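Local coordinates for protein ammonium transporter (Kuenenia stuttgartiensis, PDB 6EU6) that probably senses ammonium at the membrane and passes the signal to a histidine kinase, as a trimeric member of the ammonium transporter family, at residues Met23-Ser37 against Gly202-Leu216. Numbering follows the deposited sequence.
Sequences MQLGFTSYETGFSQS and GLHNVPLATLGTFFL
Gly26 and Gly33 of one helix and Gly212 of the other illustrate how glycines let two membrane helices touch along their backbones: the axes of 23-34 and 206-216 approach to 7.0 Å, running nearly antiparallel at 156°. A CB on Gly33 would collide with Ala209 N and Asn205 O, and one on Gly212 with Tyr30 N. Beside these bare patches, knobs interlock. Leu216 fits among Met23, Gly26, Phe27 and Tyr30, its CD2 seated over the centre of the Phe27 ring, 3.7 Å from the centroid, in a CH-pi contact. In return Tyr30, its CG swung anti to the backbone N (chi1 -166°), enters the hole formed by Ala209, Gly212, Thr213 and Leu216; Thr213 OG1 meets the ring edge in plane, 3.3 Å from Tyr30 CE1, while bonding back to Ala209 O. Near the start of helix 206-216, Leu203 CD1 sits squarely over the Phe34 ring, 3.6 Å from its centroid, with Ala209 CB nearby. An alanine in place of Phe34 would probably open a gap beside Leu203 and Ala209 and leave the Leu203 CD1 methyl without the ring it rests on. Backbone hydrogen bonds then take over: Asn205 N donates to Gly33 O, and Leu203 N to Phe34 O at 2.8 Å. The outermost part is looser and solvent-facing: exposed His204 lays one ring face against Gln36 CA. Leu25 and Phe215 also pack against neighbouring subunits, placing this glycine-lined, antiparallel helix pair beside the subunit interface of the ammonium transporter trimer.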
loop_
_atom_site.group_PDB
_atom_site.type_symbol
_atom_site.label_atom_id
_atom_site.label_comp_id
_atom_site.label_asym_id
_atom_site.label_seq_id
_atom_site.Cartn_x
_atom_site.Cartn_y
_atom_site.Cartn_z
ATOM N N MET A 23 0.142 5.593 -6.317
ATOM C CA MET A 23 -0.040 7.038 -6.218
ATOM C C MET A 23 -1.401 7.456 -6.676
ATOM O O MET A 23 -1.903 8.436 -6.224
ATOM C CB MET A 23 1.033 7.778 -6.999
ATOM C CG MET A 23 2.398 7.581 -6.411
ATOM S SD MET A 23 3.679 8.359 -7.425
ATOM C CE MET A 23 3.505 10.107 -7.080
ATOM N N GLN A 24 -2.013 6.725 -7.591
ATOM C CA GLN A 24 -3.367 7.073 -8.033
ATOM C C GLN A 24 -4.355 7.047 -6.834
ATOM O O GLN A 24 -5.334 7.829 -6.731
ATOM C CB GLN A 24 -3.844 6.113 -9.128
ATOM C CG GLN A 24 -3.054 6.209 -10.412
ATOM C CD GLN A 24 -3.384 7.489 -11.190
ATOM O OE1 GLN A 24 -4.530 7.726 -11.644
ATOM N NE2 GLN A 24 -2.432 8.343 -11.267
ATOM N N LEU A 25 -4.149 6.059 -5.994
ATOM C CA LEU A 25 -4.866 5.969 -4.700
ATOM C C LEU A 25 -4.482 7.121 -3.762
ATOM O O LEU A 25 -5.357 7.734 -3.126
ATOM C CB LEU A 25 -4.546 4.608 -4.089
ATOM C CG LEU A 25 -5.372 4.117 -2.890
ATOM C CD1 LEU A 25 -5.070 2.652 -2.650
ATOM C CD2 LEU A 25 -5.052 4.862 -1.643
ATOM N N GLY A 26 -3.187 7.442 -3.719
ATOM C CA GLY A 26 -2.702 8.627 -3.029
ATOM C C GLY A 26 -3.402 9.906 -3.388
ATOM O O GLY A 26 -3.893 10.619 -2.512
ATOM N N PHE A 27 -3.488 10.201 -4.682
ATOM C CA PHE A 27 -4.170 11.377 -5.110
ATOM C C PHE A 27 -5.644 11.297 -4.755
ATOM O O PHE A 27 -6.218 12.298 -4.438
ATOM C CB PHE A 27 -4.064 11.552 -6.646
ATOM C CG PHE A 27 -2.752 12.005 -7.077
ATOM C CD1 PHE A 27 -2.373 13.324 -6.830
ATOM C CD2 PHE A 27 -1.837 11.156 -7.735
ATOM C CE1 PHE A 27 -1.085 13.774 -7.242
ATOM C CE2 PHE A 27 -0.548 11.613 -8.126
ATOM C CZ PHE A 27 -0.196 12.910 -7.895
ATOM N N THR A 28 -6.255 10.118 -4.881
ATOM C CA THR A 28 -7.683 9.979 -4.547
ATOM C C THR A 28 -7.901 10.355 -3.049
ATOM O O THR A 28 -8.754 11.184 -2.713
ATOM C CB THR A 28 -8.172 8.548 -4.777
ATOM O OG1 THR A 28 -7.930 8.162 -6.146
ATOM C CG2 THR A 28 -9.710 8.492 -4.458
ATOM N N SER A 29 -7.056 9.812 -2.157
ATOM C CA SER A 29 -7.236 10.128 -0.718
ATOM C C SER A 29 -6.957 11.565 -0.429
ATOM O O SER A 29 -7.645 12.149 0.389
ATOM C CB SER A 29 -6.333 9.320 0.188
ATOM O OG SER A 29 -6.419 8.039 -0.262
ATOM N N TYR A 30 -5.828 12.062 -0.950
ATOM C CA TYR A 30 -5.407 13.448 -0.733
ATOM C C TYR A 30 -6.533 14.421 -1.162
ATOM O O TYR A 30 -6.958 15.310 -0.385
ATOM C CB TYR A 30 -4.144 13.695 -1.539
ATOM C CG TYR A 30 -3.422 14.940 -1.168
ATOM C CD1 TYR A 30 -2.568 14.936 -0.094
ATOM C CD2 TYR A 30 -3.621 16.154 -1.889
ATOM C CE1 TYR A 30 -1.822 16.035 0.239
ATOM C CE2 TYR A 30 -2.887 17.309 -1.556
ATOM C CZ TYR A 30 -2.010 17.239 -0.485
ATOM O OH TYR A 30 -1.306 18.308 -0.066
ATOM N N GLU A 31 -6.995 14.260 -2.412
ATOM C CA GLU A 31 -7.996 15.139 -2.895
ATOM C C GLU A 31 -9.321 15.012 -2.111
ATOM O O GLU A 31 -9.956 16.036 -1.878
ATOM C CB GLU A 31 -8.261 14.991 -4.403
ATOM C CG GLU A 31 -6.996 15.146 -5.251
ATOM C CD GLU A 31 -7.205 14.874 -6.776
ATOM O OE1 GLU A 31 -8.455 14.884 -7.195
ATOM O OE2 GLU A 31 -6.116 14.711 -7.499
ATOM N N THR A 32 -9.740 13.782 -1.767
ATOM C CA THR A 32 -10.941 13.570 -1.007
ATOM C C THR A 32 -10.755 14.256 0.375
ATOM O O THR A 32 -11.599 15.011 0.826
ATOM C CB THR A 32 -11.216 12.120 -0.849
ATOM O OG1 THR A 32 -11.363 11.492 -2.105
ATOM C CG2 THR A 32 -12.524 11.875 -0.011
ATOM N N GLY A 33 -9.604 14.060 1.015
ATOM C CA GLY A 33 -9.329 14.721 2.271
ATOM C C GLY A 33 -9.448 16.232 2.249
ATOM O O GLY A 33 -9.973 16.867 3.184
ATOM N N PHE A 34 -8.904 16.830 1.196
ATOM C CA PHE A 34 -8.935 18.287 0.993
ATOM C C PHE A 34 -10.350 18.803 0.586
ATOM O O PHE A 34 -10.583 19.954 0.571
ATOM C CB PHE A 34 -7.919 18.719 -0.078
ATOM C CG PHE A 34 -6.618 19.184 0.464
ATOM C CD1 PHE A 34 -5.635 18.264 0.832
ATOM C CD2 PHE A 34 -6.336 20.531 0.581
ATOM C CE1 PHE A 34 -4.418 18.678 1.324
ATOM C CE2 PHE A 34 -5.108 20.954 1.084
ATOM C CZ PHE A 34 -4.144 20.019 1.454
ATOM N N SER A 35 -11.247 17.931 0.250
ATOM C CA SER A 35 -12.528 18.332 -0.275
ATOM C C SER A 35 -13.532 18.557 0.876
ATOM O O SER A 35 -13.360 18.100 2.008
ATOM C CB SER A 35 -13.055 17.278 -1.260
ATOM O OG SER A 35 -13.916 16.294 -0.687
ATOM N N GLN A 36 -14.591 19.247 0.537
ATOM C CA GLN A 36 -15.711 19.346 1.442
ATOM C C GLN A 36 -16.361 18.019 1.422
ATOM O O GLN A 36 -16.433 17.363 0.417
ATOM C CB GLN A 36 -16.666 20.457 1.004
ATOM C CG GLN A 36 -16.014 21.876 1.042
ATOM C CD GLN A 36 -17.022 22.805 0.371
ATOM O OE1 GLN A 36 -18.024 23.120 0.923
ATOM N NE2 GLN A 36 -16.826 23.052 -0.882
ATOM N N SER A 37 -16.767 17.585 2.577
ATOM C CA SER A 37 -17.432 16.320 2.760
ATOM C C SER A 37 -18.584 16.036 1.766
ATOM O O SER A 37 -18.666 14.928 1.216
ATOM C CB SER A 37 -17.850 16.223 4.237
ATOM O OG SER A 37 -19.023 15.526 4.274
ATOM N N GLY A 202 -13.428 23.516 2.744
ATOM C CA GLY A 202 -12.870 22.169 2.611
ATOM C C GLY A 202 -11.745 21.822 3.570
ATOM O O GLY A 202 -11.612 22.421 4.624
ATOM N N LEU A 203 -10.939 20.834 3.178
ATOM C CA LEU A 203 -10.090 20.089 4.066
ATOM C C LEU A 203 -10.921 19.488 5.215
ATOM O O LEU A 203 -10.591 19.621 6.356
ATOM C CB LEU A 203 -8.873 20.926 4.515
ATOM C CG LEU A 203 -7.598 20.189 4.979
ATOM C CD1 LEU A 203 -7.054 19.095 4.055
ATOM C CD2 LEU A 203 -6.521 21.215 5.187
ATOM N N HIS A 204 -11.992 18.791 4.900
ATOM C CA HIS A 204 -12.820 18.195 5.948
ATOM C C HIS A 204 -12.314 16.812 6.451
ATOM O O HIS A 204 -12.994 16.136 7.240
ATOM C CB HIS A 204 -14.237 18.052 5.429
ATOM C CG HIS A 204 -14.956 19.363 5.256
ATOM N ND1 HIS A 204 -16.314 19.459 4.951
ATOM C CD2 HIS A 204 -14.497 20.636 5.331
ATOM C CE1 HIS A 204 -16.631 20.725 4.823
ATOM N NE2 HIS A 204 -15.546 21.459 5.012
ATOM N N ASN A 205 -11.172 16.325 5.942
ATOM C CA ASN A 205 -10.704 15.042 6.401
ATOM C C ASN A 205 -9.169 15.074 6.324
ATOM O O ASN A 205 -8.559 14.532 5.433
ATOM C CB ASN A 205 -11.400 13.902 5.689
ATOM C CG ASN A 205 -11.216 12.566 6.415
ATOM O OD1 ASN A 205 -10.256 12.346 7.127
ATOM N ND2 ASN A 205 -12.086 11.648 6.153
ATOM N N VAL A 206 -8.601 15.775 7.295
ATOM C CA VAL A 206 -7.202 15.858 7.481
ATOM C C VAL A 206 -6.541 14.496 7.636
ATOM O O VAL A 206 -5.496 14.252 6.996
ATOM C CB VAL A 206 -6.858 16.837 8.584
ATOM C CG1 VAL A 206 -5.365 16.834 8.913
ATOM C CG2 VAL A 206 -7.208 18.209 8.101
ATOM N N PRO A 207 -7.149 13.578 8.412
ATOM C CA PRO A 207 -6.533 12.240 8.458
ATOM C C PRO A 207 -6.430 11.591 7.093
ATOM O O PRO A 207 -5.424 10.965 6.769
ATOM C CB PRO A 207 -7.490 11.440 9.378
ATOM C CG PRO A 207 -8.113 12.464 10.265
ATOM C CD PRO A 207 -8.193 13.746 9.465
ATOM N N LEU A 208 -7.442 11.741 6.258
ATOM C CA LEU A 208 -7.413 11.113 4.979
ATOM C C LEU A 208 -6.342 11.786 4.048
ATOM O O LEU A 208 -5.623 11.090 3.326
ATOM C CB LEU A 208 -8.811 11.188 4.352
ATOM C CG LEU A 208 -9.022 10.363 3.102
ATOM C CD1 LEU A 208 -8.828 8.875 3.344
ATOM C CD2 LEU A 208 -10.440 10.617 2.629
ATOM N N ALA A 209 -6.252 13.111 4.085
ATOM C CA ALA A 209 -5.164 13.793 3.386
ATOM C C ALA A 209 -3.770 13.345 3.879
ATOM O O ALA A 209 -2.849 13.323 3.132
ATOM C CB ALA A 209 -5.285 15.282 3.545
ATOM N N THR A 210 -3.630 13.038 5.156
ATOM C CA THR A 210 -2.379 12.582 5.744
ATOM C C THR A 210 -2.068 11.215 5.160
ATOM O O THR A 210 -0.919 10.948 4.708
ATOM C CB THR A 210 -2.486 12.503 7.284
ATOM O OG1 THR A 210 -2.835 13.783 7.789
ATOM C CG2 THR A 210 -1.161 12.166 7.895
ATOM N N LEU A 211 -3.076 10.345 5.117
ATOM C CA LEU A 211 -2.846 9.027 4.536
ATOM C C LEU A 211 -2.462 9.203 3.030
ATOM O O LEU A 211 -1.559 8.500 2.535
ATOM C CB LEU A 211 -4.039 8.093 4.714
ATOM C CG LEU A 211 -4.431 7.756 6.166
ATOM C CD1 LEU A 211 -5.611 6.764 6.244
ATOM C CD2 LEU A 211 -3.284 7.234 6.993
ATOM N N GLY A 212 -3.102 10.163 2.358
ATOM C CA GLY A 212 -2.785 10.486 0.981
ATOM C C GLY A 212 -1.326 10.896 0.804
ATOM O O GLY A 212 -0.633 10.384 -0.060
ATOM N N THR A 213 -0.842 11.741 1.711
ATOM C CA THR A 213 0.541 12.200 1.628
ATOM C C THR A 213 1.474 11.019 1.770
ATOM O O THR A 213 2.406 10.875 1.020
ATOM C CB THR A 213 0.778 13.271 2.745
ATOM O OG1 THR A 213 -0.131 14.366 2.533
ATOM C CG2 THR A 213 2.149 13.740 2.749
ATOM N N PHE A 214 1.240 10.139 2.751
ATOM C CA PHE A 214 2.090 8.963 2.890
ATOM C C PHE A 214 2.109 8.050 1.672
ATOM O O PHE A 214 3.164 7.532 1.270
ATOM C CB PHE A 214 1.732 8.164 4.129
ATOM C CG PHE A 214 2.333 8.667 5.412
ATOM C CD1 PHE A 214 3.714 8.636 5.638
ATOM C CD2 PHE A 214 1.493 9.079 6.456
ATOM C CE1 PHE A 214 4.238 9.068 6.892
ATOM C CE2 PHE A 214 2.040 9.499 7.701
ATOM C CZ PHE A 214 3.403 9.436 7.881
ATOM N N PHE A 215 0.941 7.813 1.054
ATOM C CA PHE A 215 0.900 7.012 -0.132
ATOM C C PHE A 215 1.678 7.635 -1.268
ATOM O O PHE A 215 2.323 6.946 -2.070
ATOM C CB PHE A 215 -0.524 6.864 -0.694
ATOM C CG PHE A 215 -1.327 5.853 0.002
ATOM C CD1 PHE A 215 -0.958 4.530 -0.045
ATOM C CD2 PHE A 215 -2.525 6.221 0.639
ATOM C CE1 PHE A 215 -1.743 3.570 0.605
ATOM C CE2 PHE A 215 -3.282 5.289 1.302
ATOM C CZ PHE A 215 -2.862 3.966 1.314
ATOM N N LEU A 216 1.526 8.953 -1.398
ATOM C CA LEU A 216 2.213 9.665 -2.468
ATOM C C LEU A 216 3.701 9.575 -2.298
ATOM O O LEU A 216 4.447 9.344 -3.264
ATOM C CB LEU A 216 1.742 11.113 -2.541
ATOM C CG LEU A 216 0.283 11.283 -3.078
ATOM C CD1 LEU A 216 -0.170 12.743 -2.931
ATOM C CD2 LEU A 216 0.175 10.886 -4.520
#